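Local coordinates for protein Tox3 (Phaeosphaeria nodorum, PDB 6WES) that acts as a secreted necrotrophic effector of a fungal cereal pathogen, probably recognised through the host susceptibility gene Snn3, at residues Tyr1-Asp6 against Phe35-Gly40; Val29-Pro34 against Phe102-Asp107; Ile78-Leu83 against Leu95-Gln100. All coordinates share one frame; numbering follows the deposited sequence.

How the contacts relate
Contacts 1 and 2 share strand 23-36, and contacts 2 and 3 share strand 92-105; contacts 1 and 3 pair neighbouring strands of one antiparallel sheet, whereas contact 2 spans the barrel interior between strands that are not neighbours. Contact 1, at the exposed end of the hairpin of strands 2-16 and 23-36, relies on charge and hydrogen bonds around the chain's first amino group. Contact 2, wholly buried and about 14 Å from it between centres, is apolar and has no hydrogen bond across it. Contact 3, partly buried, lies on the far side of the chain's centre. There paired backbones carry aromatic side chains on one face and a polar network on the other.

Contact 1. Residues Tyr1-Asp6 against Phe35-Gly40; sequences YIKAND and FETDDG
The ring of Y1 receives the methyl of T37 on one face, with CG2 4.0 Å above the ring plane and displaced toward the rim, a CH-pi contact. A chi1 of 61° sets CG of Y1 between its backbone N and carbonyl carbon, and from there the ring lies beside T37. K3 approaches the same methyl, its CG 3.6 Å from T37 CG2, and its ammonium NZ donates to Y1 OH at 2.9 Å. A second flat group, the carboxylate of E36, is gripped at OE2 by two donors. Y1 N meets it on the syn side at 2.9 Å, 25° out of the carboxylate plane, in a salt bridge, while D38 N donates to the anti lone pair of the same OE2. At the other oxygen, I2 CD1 comes to 3.1 Å from E36 OE1, a close apolar-polar approach. The amino group of Y1, the first residue of this chain, also donates to T37 OG1 at 2.9 Å and to a water that bridges to D38 OD2. Glutamate and threonine suit these places, since a positive chain start needs acceptors; such a terminus is consistent with removal of a pro-domain. T37 N returns a nearly straight bond to Y1 O (2.9 Å, 174° at the hydrogen). Next to it, I2 and E36 form a non-hydrogen-bonded antiparallel pair and K3 and F35 a hydrogen-bonded one, with K3 N 2.8 Å from F35 O. Beyond F35 the chain reverses in a type I turn, E36 to D39. N5 carries the pairing inward: its backbone bonds to I33, and its amide ND2 reaches I33 O and N114. Strands 2-16 and 23-36 pair here at the hairpin end away from their connecting turn, with strand 45-53 next in the sheet beyond 23-36.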
loop_
_atom_site.group_PDB
_atom_site.type_symbol
_atom_site.label_atom_id
_atom_site.label_comp_id
_atom_site.label_asym_id
_atom_site.label_seq_id
_atom_site.Cartn_x
_atom_site.Cartn_y
_atom_site.Cartn_z
ATOM N N TYR A 1 -27.653 12.794 5.745
ATOM C CA TYR A 1 -26.542 13.163 6.633
ATOM C C TYR A 1 -25.356 12.306 6.205
ATOM O O TYR A 1 -25.501 11.399 5.374
ATOM C CB TYR A 1 -26.904 12.940 8.114
ATOM C CG TYR A 1 -27.212 11.497 8.421
ATOM C CD1 TYR A 1 -28.499 10.988 8.299
ATOM C CD2 TYR A 1 -26.203 10.631 8.802
ATOM C CE1 TYR A 1 -28.760 9.649 8.557
ATOM C CE2 TYR A 1 -26.448 9.306 9.060
ATOM C CZ TYR A 1 -27.724 8.811 8.935
ATOM O OH TYR A 1 -27.922 7.475 9.213
ATOM N N ILE A 2 -24.176 12.530 6.767
ATOM C CA ILE A 2 -22.973 11.830 6.319
ATOM C C ILE A 2 -22.712 10.623 7.213
ATOM O O ILE A 2 -22.376 10.760 8.392
ATOM C CB ILE A 2 -21.757 12.767 6.311
ATOM C CG1 ILE A 2 -22.060 14.036 5.504
ATOM C CG2 ILE A 2 -20.524 12.037 5.784
ATOM C CD1 ILE A 2 -22.184 13.822 4.042
ATOM N N LYS A 3 -22.825 9.431 6.650
ATOM C CA LYS A 3 -22.397 8.222 7.344
ATOM C C LYS A 3 -20.880 8.121 7.292
ATOM O O LYS A 3 -20.254 8.464 6.283
ATOM C CB LYS A 3 -22.973 6.982 6.654
ATOM C CG LYS A 3 -24.462 6.783 6.792
ATOM C CD LYS A 3 -24.752 5.936 7.974
ATOM C CE LYS A 3 -26.106 5.276 7.824
ATOM N NZ LYS A 3 -26.565 4.959 9.194
ATOM N N ALA A 4 -20.289 7.632 8.372
ATOM C CA ALA A 4 -18.864 7.333 8.441
ATOM C C ALA A 4 -18.630 5.855 8.163
ATOM O O ALA A 4 -19.350 4.995 8.681
ATOM C CB ALA A 4 -18.325 7.659 9.836
ATOM N N ASN A 5 -17.587 5.554 7.392
ATOM C CA ASN A 5 -17.228 4.167 7.150
ATOM C C ASN A 5 -15.718 4.043 7.108
ATOM O O ASN A 5 -15.027 4.930 6.608
ATOM C CB ASN A 5 -17.745 3.661 5.796
ATOM C CG ASN A 5 -19.234 3.691 5.687
ATOM O OD1 ASN A 5 -19.938 2.780 6.191
ATOM N ND2 ASN A 5 -19.754 4.709 5.029
ATOM N N ASP A 6 -15.200 2.930 7.605
ATOM C CA ASP A 6 -13.781 2.652 7.473
ATOM C C ASP A 6 -13.569 1.171 7.210
ATOM O O ASP A 6 -14.402 0.317 7.568
ATOM C CB ASP A 6 -12.995 3.099 8.708
ATOM C CG ASP A 6 -13.411 2.353 9.961
ATOM O OD1 ASP A 6 -12.762 1.338 10.283
ATOM O OD2 ASP A 6 -14.400 2.769 10.617
ATOM N N PHE A 35 -20.443 8.743 3.308
ATOM C CA PHE A 35 -21.531 8.513 2.367
ATOM C C PHE A 35 -22.666 9.448 2.758
ATOM O O PHE A 35 -23.136 9.421 3.902
ATOM C CB PHE A 35 -21.979 7.040 2.423
ATOM C CG PHE A 35 -23.123 6.681 1.502
ATOM C CD1 PHE A 35 -22.893 6.115 0.273
ATOM C CD2 PHE A 35 -24.431 6.846 1.920
ATOM C CE1 PHE A 35 -23.957 5.764 -0.573
ATOM C CE2 PHE A 35 -25.506 6.514 1.083
ATOM C CZ PHE A 35 -25.263 5.962 -0.156
ATOM N N GLU A 36 -23.140 10.249 1.811
ATOM C CA GLU A 36 -24.260 11.149 2.077
ATOM C C GLU A 36 -25.567 10.406 1.834
ATOM O O GLU A 36 -25.871 10.026 0.695
ATOM C CB GLU A 36 -24.153 12.385 1.182
ATOM C CG GLU A 36 -25.396 13.288 1.177
ATOM C CD GLU A 36 -25.841 13.736 2.566
ATOM O OE1 GLU A 36 -25.114 14.566 3.168
ATOM O OE2 GLU A 36 -26.909 13.305 3.023
ATOM N N THR A 37 -26.357 10.219 2.902
ATOM C CA THR A 37 -27.559 9.406 2.767
ATOM C C THR A 37 -28.601 10.037 1.858
ATOM O O THR A 37 -29.496 9.316 1.393
ATOM C CB THR A 37 -28.180 9.044 4.124
ATOM O OG1 THR A 37 -28.603 10.237 4.784
ATOM C CG2 THR A 37 -27.176 8.341 5.013
ATOM N N ASP A 38 -28.503 11.336 1.575
ATOM C CA ASP A 38 -29.464 11.962 0.665
ATOM C C ASP A 38 -29.119 11.758 -0.812
ATOM O O ASP A 38 -29.972 12.034 -1.666
ATOM C CB ASP A 38 -29.562 13.478 0.925
ATOM C CG ASP A 38 -30.096 13.836 2.323
ATOM O OD1 ASP A 38 -30.753 13.002 2.985
ATOM O OD2 ASP A 38 -29.872 14.997 2.755
ATOM N N ASP A 39 -27.907 11.295 -1.152
ATOM C CA ASP A 39 -27.386 11.427 -2.515
ATOM C C ASP A 39 -27.372 10.148 -3.351
ATOM O O ASP A 39 -26.969 10.194 -4.518
ATOM C CB ASP A 39 -25.988 12.043 -2.500
ATOM C CG ASP A 39 -26.001 13.534 -2.172
ATOM O OD1 ASP A 39 -27.087 14.085 -1.881
ATOM O OD2 ASP A 39 -24.910 14.147 -2.190
ATOM N N GLY A 40 -27.752 9.016 -2.802
ATOM C CA GLY A 40 -28.015 7.863 -3.641
ATOM C C GLY A 40 -26.795 7.036 -4.003
ATOM O O GLY A 40 -25.647 7.363 -3.681
HETATM O O HOH W 1 -28.712 15.514 5.200
#

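Contact 2. Residues Val29-Pro34 against Phe102-Asp107; sequences VRADIP and FTLGFD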
loop_
_atom_site.group_PDB
_atom_site.type_symbol
_atom_site.label_atom_id
_atom_site.label_comp_id
_atom_site.label_asym_id
_atom_site.label_seq_id
_atom_site.Cartn_x
_atom_site.Cartn_y
_atom_site.Cartn_z
ATOM N N VAL A 29 -3.145 -0.556 5.524
ATOM C CA VAL A 29 -3.752 0.739 5.252
ATOM C C VAL A 29 -5.182 0.747 5.767
ATOM O O VAL A 29 -5.794 -0.300 5.997
ATOM C CB VAL A 29 -3.729 1.089 3.755
ATOM C CG1 VAL A 29 -2.283 1.144 3.237
ATOM C CG2 VAL A 29 -4.562 0.081 2.940
ATOM N N ARG A 30 -5.723 1.957 5.923
ATOM C CA ARG A 30 -7.120 2.173 6.256
ATOM C C ARG A 30 -7.695 3.074 5.176
ATOM O O ARG A 30 -6.998 3.970 4.676
ATOM C CB ARG A 30 -7.213 2.869 7.620
ATOM C CG ARG A 30 -8.616 3.311 8.013
ATOM C CD ARG A 30 -8.629 3.757 9.444
ATOM N NE ARG A 30 -9.848 4.502 9.717
ATOM C CZ ARG A 30 -10.472 4.525 10.889
ATOM N NH1 ARG A 30 -10.010 3.823 11.920
ATOM N NH2 ARG A 30 -11.576 5.238 11.016
ATOM N N ALA A 31 -8.947 2.829 4.792
ATOM C CA ALA A 31 -9.680 3.734 3.909
ATOM C C ALA A 31 -10.897 4.236 4.663
ATOM O O ALA A 31 -11.632 3.441 5.275
ATOM C CB ALA A 31 -10.130 3.057 2.612
ATOM N N ASP A 32 -11.114 5.542 4.632
ATOM C CA ASP A 32 -12.312 6.130 5.213
ATOM C C ASP A 32 -13.171 6.642 4.065
ATOM O O ASP A 32 -12.654 7.290 3.138
ATOM C CB ASP A 32 -11.953 7.243 6.215
ATOM C CG ASP A 32 -11.456 6.688 7.563
ATOM O OD1 ASP A 32 -12.252 6.544 8.520
ATOM O OD2 ASP A 32 -10.251 6.394 7.678
ATOM N N ILE A 33 -14.458 6.306 4.097
ATOM C CA ILE A 33 -15.361 6.586 2.976
ATOM C C ILE A 33 -16.677 7.152 3.494
ATOM O O ILE A 33 -17.569 6.378 3.867
ATOM C CB ILE A 33 -15.651 5.327 2.141
ATOM C CG1 ILE A 33 -14.369 4.541 1.842
ATOM C CG2 ILE A 33 -16.366 5.754 0.861
ATOM C CD1 ILE A 33 -14.256 3.315 2.660
ATOM N N PRO A 34 -16.844 8.468 3.541
ATOM C CA PRO A 34 -18.128 9.047 3.936
ATOM C C PRO A 34 -19.185 8.770 2.880
ATOM O O PRO A 34 -18.887 8.603 1.691
ATOM C CB PRO A 34 -17.839 10.555 3.990
ATOM C CG PRO A 34 -16.330 10.715 3.871
ATOM C CD PRO A 34 -15.819 9.478 3.243
ATOM N N PHE A 102 -3.175 -1.189 -3.380
ATOM C CA PHE A 102 -4.425 -1.623 -2.758
ATOM C C PHE A 102 -5.583 -1.092 -3.586
ATOM O O PHE A 102 -5.503 0.003 -4.143
ATOM C CB PHE A 102 -4.597 -1.070 -1.331
ATOM C CG PHE A 102 -3.606 -1.613 -0.334
ATOM C CD1 PHE A 102 -3.859 -2.821 0.297
ATOM C CD2 PHE A 102 -2.431 -0.919 -0.031
ATOM C CE1 PHE A 102 -2.963 -3.348 1.206
ATOM C CE2 PHE A 102 -1.508 -1.432 0.896
ATOM C CZ PHE A 102 -1.788 -2.644 1.511
ATOM N N THR A 103 -6.655 -1.874 -3.677
ATOM C CA THR A 103 -7.830 -1.485 -4.439
ATOM C C THR A 103 -9.053 -1.645 -3.558
ATOM O O THR A 103 -9.202 -2.663 -2.878
ATOM C CB THR A 103 -7.988 -2.313 -5.715
ATOM O OG1 THR A 103 -6.865 -2.063 -6.569
ATOM C CG2 THR A 103 -9.294 -1.993 -6.461
ATOM N N LEU A 104 -9.904 -0.637 -3.578
ATOM C CA LEU A 104 -11.189 -0.634 -2.901
ATOM C C LEU A 104 -12.247 -0.825 -3.979
ATOM O O LEU A 104 -12.326 -0.015 -4.912
ATOM C CB LEU A 104 -11.335 0.730 -2.224
ATOM C CG LEU A 104 -12.531 1.086 -1.376
ATOM C CD1 LEU A 104 -12.630 0.194 -0.168
ATOM C CD2 LEU A 104 -12.391 2.544 -0.971
ATOM N N GLY A 105 -13.057 -1.876 -3.858
ATOM C CA GLY A 105 -14.103 -2.183 -4.824
ATOM C C GLY A 105 -15.475 -1.893 -4.241
ATOM O O GLY A 105 -15.732 -2.198 -3.074
ATOM N N PHE A 106 -16.364 -1.348 -5.072
ATOM C CA PHE A 106 -17.732 -1.028 -4.675
ATOM C C PHE A 106 -18.745 -1.827 -5.486
ATOM O O PHE A 106 -18.501 -2.211 -6.639
ATOM C CB PHE A 106 -18.036 0.456 -4.915
ATOM C CG PHE A 106 -17.161 1.381 -4.117
ATOM C CD1 PHE A 106 -17.484 1.684 -2.801
ATOM C CD2 PHE A 106 -16.011 1.926 -4.661
ATOM C CE1 PHE A 106 -16.690 2.503 -2.041
ATOM C CE2 PHE A 106 -15.212 2.793 -3.895
ATOM C CZ PHE A 106 -15.546 3.063 -2.580
ATOM N N ASP A 107 -19.899 -2.063 -4.873
ATOM C CA ASP A 107 -21.073 -2.585 -5.577
ATOM C C ASP A 107 -22.163 -1.521 -5.481
ATOM O O ASP A 107 -22.949 -1.497 -4.524
ATOM C CB ASP A 107 -21.552 -3.911 -5.006
ATOM C CG ASP A 107 -22.781 -4.455 -5.725
ATOM O OD1 ASP A 107 -23.360 -3.763 -6.587
ATOM O OD2 ASP A 107 -23.150 -5.606 -5.429
#
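V29 rests its CG2 methyl over the centre of the F102 ring, 3.7 Å above the plane, while its other methyl reaches toward the rim, CG1 lying 3.6 Å from CE2 of F102. The two side chains meet tip to tip. Branching at CB is what lets one valine serve both centre and rim: CG2 falls between the backbone N and the carbonyl carbon, and CG1 lies anti to the carbonyl carbon (chi1 -60°). Two residues on, A31 offers a small CB, 4.3 Å from L104 CD2. I33 also reaches L104, tip to tip, with CG1 4.0 Å from the same CD2 methyl, and its CG2 comes more loosely to F106, 4.4 Å from CE1. The two backbones run in nearly the same direction, 24° apart, with the CA atoms of V29 and F102 8.4 Å apart, too far for strand pairing. Strands 23-36 and 92-105 are not neighbours in the sheet; they face each other across the interior of the barrel. Alternation along strand 23-36 sends V29 and A31 inward, whereas R30 and D32 lie on the other face. There the guanidinium of R30 grips the carboxylate of D32 side-on, NE to OD2 and NH2 to OD1, with R30 NE 2.8 Å from D32 OD2. W49 touches both V29 and F102, and L117 touches L104 and F106. Since the side chains that meet are all apolar and no hydrogen bond crosses, cohesion here should come from dispersion and exclusion of water, while backbone bonds to neighbouring strands tie each wall into the barrel.

Contact 3. Residues Ile78-Leu83 against Leu95-Gln100; sequences IHDFCL and LYQLRQ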
loop_
_atom_site.group_PDB
_atom_site.type_symbol
_atom_site.label_atom_id
_atom_site.label_comp_id
_atom_site.label_asym_id
_atom_site.label_seq_id
_atom_site.Cartn_x
_atom_site.Cartn_y
_atom_site.Cartn_z
ATOM N N ILE A 78 3.727 3.393 -0.341
ATOM C CA ILE A 78 5.180 3.388 -0.480
ATOM C C ILE A 78 5.794 3.245 0.903
ATOM O O ILE A 78 5.440 3.997 1.821
ATOM C CB ILE A 78 5.671 4.703 -1.114
ATOM C CG1 ILE A 78 4.942 5.025 -2.412
ATOM C CG2 ILE A 78 7.193 4.659 -1.317
ATOM C CD1 ILE A 78 5.314 4.099 -3.542
ATOM N N HIS A 79 6.736 2.305 1.052
ATOM C CA HIS A 79 7.422 2.025 2.302
ATOM C C HIS A 79 8.921 2.043 2.022
ATOM O O HIS A 79 9.386 1.307 1.154
ATOM C CB HIS A 79 6.990 0.630 2.808
ATOM C CG HIS A 79 7.798 0.110 3.958
ATOM N ND1 HIS A 79 8.102 0.858 5.069
ATOM C CD2 HIS A 79 8.341 -1.115 4.170
ATOM C CE1 HIS A 79 8.810 0.128 5.915
ATOM N NE2 HIS A 79 8.962 -1.078 5.393
ATOM N N ASP A 80 9.670 2.883 2.738
ATOM C CA ASP A 80 11.125 2.970 2.605
ATOM C C ASP A 80 11.802 2.417 3.859
ATOM O O ASP A 80 11.347 2.673 4.977
ATOM C CB ASP A 80 11.557 4.437 2.414
ATOM C CG ASP A 80 10.858 5.099 1.239
ATOM O OD1 ASP A 80 10.922 4.530 0.133
ATOM O OD2 ASP A 80 10.220 6.173 1.418
ATOM N N PHE A 81 12.877 1.645 3.685
ATOM C CA PHE A 81 13.624 1.153 4.842
ATOM C C PHE A 81 15.053 0.866 4.423
ATOM O O PHE A 81 15.343 0.713 3.243
ATOM C CB PHE A 81 12.973 -0.093 5.489
ATOM C CG PHE A 81 12.834 -1.268 4.558
ATOM C CD1 PHE A 81 11.814 -1.310 3.626
ATOM C CD2 PHE A 81 13.727 -2.329 4.621
ATOM C CE1 PHE A 81 11.688 -2.387 2.759
ATOM C CE2 PHE A 81 13.612 -3.404 3.748
ATOM C CZ PHE A 81 12.591 -3.436 2.831
ATOM N N CYS A 82 15.936 0.795 5.416
ATOM C CA CYS A 82 17.366 0.604 5.209
ATOM C C CYS A 82 17.812 -0.700 5.861
ATOM O O CYS A 82 17.297 -1.099 6.911
ATOM C CB CYS A 82 18.182 1.758 5.823
ATOM S SG CYS A 82 18.308 3.318 4.848
ATOM N N LEU A 83 18.778 -1.366 5.234
ATOM C CA LEU A 83 19.421 -2.522 5.839
ATOM C C LEU A 83 20.921 -2.365 5.661
ATOM O O LEU A 83 21.395 -1.761 4.694
ATOM C CB LEU A 83 18.994 -3.862 5.221
ATOM C CG LEU A 83 17.492 -4.233 5.312
ATOM C CD1 LEU A 83 17.171 -5.404 4.439
ATOM C CD2 LEU A 83 17.079 -4.493 6.749
ATOM N N LEU A 95 19.284 0.846 0.629
ATOM C CA LEU A 95 17.973 1.446 0.794
ATOM C C LEU A 95 16.978 0.669 -0.056
ATOM O O LEU A 95 17.254 0.361 -1.217
ATOM C CB LEU A 95 18.007 2.902 0.324
ATOM C CG LEU A 95 16.655 3.596 0.472
ATOM C CD1 LEU A 95 16.219 3.721 1.921
ATOM C CD2 LEU A 95 16.702 4.955 -0.185
ATOM N N TYR A 96 15.839 0.355 0.525
ATOM C CA TYR A 96 14.787 -0.416 -0.124
ATOM C C TYR A 96 13.523 0.410 -0.179
ATOM O O TYR A 96 13.225 1.166 0.749
ATOM C CB TYR A 96 14.465 -1.677 0.672
ATOM C CG TYR A 96 15.634 -2.594 0.672
ATOM C CD1 TYR A 96 15.803 -3.531 -0.336
ATOM C CD2 TYR A 96 16.590 -2.504 1.678
ATOM C CE1 TYR A 96 16.919 -4.359 -0.350
ATOM C CE2 TYR A 96 17.689 -3.298 1.667
ATOM C CZ TYR A 96 17.844 -4.222 0.648
ATOM O OH TYR A 96 18.968 -5.014 0.643
ATOM N N GLN A 97 12.784 0.260 -1.263
ATOM C CA GLN A 97 11.468 0.868 -1.379
ATOM C C GLN A 97 10.473 -0.181 -1.853
ATOM O O GLN A 97 10.661 -0.790 -2.922
ATOM C CB GLN A 97 11.515 2.014 -2.370
ATOM C CG GLN A 97 10.182 2.740 -2.470
ATOM C CD GLN A 97 10.335 4.017 -3.245
ATOM O OE1 GLN A 97 10.086 4.052 -4.454
ATOM N NE2 GLN A 97 10.754 5.076 -2.558
ATOM N N LEU A 98 9.432 -0.389 -1.059
ATOM C CA LEU A 98 8.362 -1.329 -1.364
ATOM C C LEU A 98 7.160 -0.535 -1.852
ATOM O O LEU A 98 6.778 0.471 -1.233
ATOM C CB LEU A 98 7.991 -2.090 -0.098
ATOM C CG LEU A 98 6.798 -3.039 -0.185
ATOM C CD1 LEU A 98 7.032 -4.110 -1.277
ATOM C CD2 LEU A 98 6.612 -3.676 1.165
ATOM N N ARG A 99 6.628 -0.930 -2.997
ATOM C CA ARG A 99 5.494 -0.252 -3.619
ATOM C C ARG A 99 4.336 -1.246 -3.640
ATOM O O ARG A 99 4.351 -2.226 -4.401
ATOM C CB ARG A 99 5.873 0.217 -5.017
ATOM C CG ARG A 99 7.072 1.155 -5.005
ATOM C CD ARG A 99 7.489 1.613 -6.391
ATOM N NE ARG A 99 8.768 2.307 -6.313
ATOM C CZ ARG A 99 9.600 2.470 -7.341
ATOM N NH1 ARG A 99 9.259 2.018 -8.551
ATOM N NH2 ARG A 99 10.741 3.105 -7.160
ATOM N N GLN A 100 3.346 -1.020 -2.794
ATOM C CA GLN A 100 2.285 -1.996 -2.542
ATOM C C GLN A 100 0.929 -1.437 -2.957
ATOM O O GLN A 100 0.410 -0.518 -2.291
ATOM C CB GLN A 100 2.302 -2.345 -1.056
ATOM C CG GLN A 100 1.171 -3.265 -0.581
ATOM C CD GLN A 100 1.226 -4.616 -1.249
ATOM O OE1 GLN A 100 2.097 -5.432 -0.938
ATOM N NE2 GLN A 100 0.302 -4.870 -2.180
HETATM O O HOH W 2 13.284 4.213 -0.478
#
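Strands 78-83 and 95-100 run antiparallel, their axes 4.6 Å apart at closest approach and their directions 162° apart, with H79-L98 and F81-Y96 as hydrogen-bonded pairs and I78-R99, D80-Q97 and C82-L95 as non-hydrogen-bonded ones. Each hydrogen-bonded pair makes two N-H to O bonds, Y96 N to F81 O being 2.8 Å. F81 folds over its partner: its CG occupies the crowded position between the backbone N and the carbonyl carbon (chi1 59°), and the ring lays one face on Y96, whose CB is 3.3 Å above the plane, toward the rim. The two rings are near parallel but slid apart, centroids 5.2 Å from each other, so they barely overlap. L83 crosses Y96 at about a right angle, L83 CD1 3.5 Å from Y96 CE2. This is a beta hairpin of the barrel, built from strands 72-85 and 92-105. Its face bearing H79, F81, Y96 and L98 meets strand 23-36: R25 makes a cation-pi contact with F81 and a hydrogen bond to H79, while the Y96 hydroxyl is hydrogen-bonded to the carboxylate of E129 in strand 126-133. The opposite face is more polar. Q97 NE2 donates to D80 OD1 at 2.8 Å, on the syn side and in the amide plane, and Q97 OE1 accepts from both NE and NH2 of R99. An amide suits this middle place because it can donate to a carboxylate while accepting from a guanidinium. I78 lies beside R99, I78 CD1 3.7 Å from R99 CG. L95 CD1 packs 3.6 Å from the sulfur SG of C82, which is disulfide-bonded to C137.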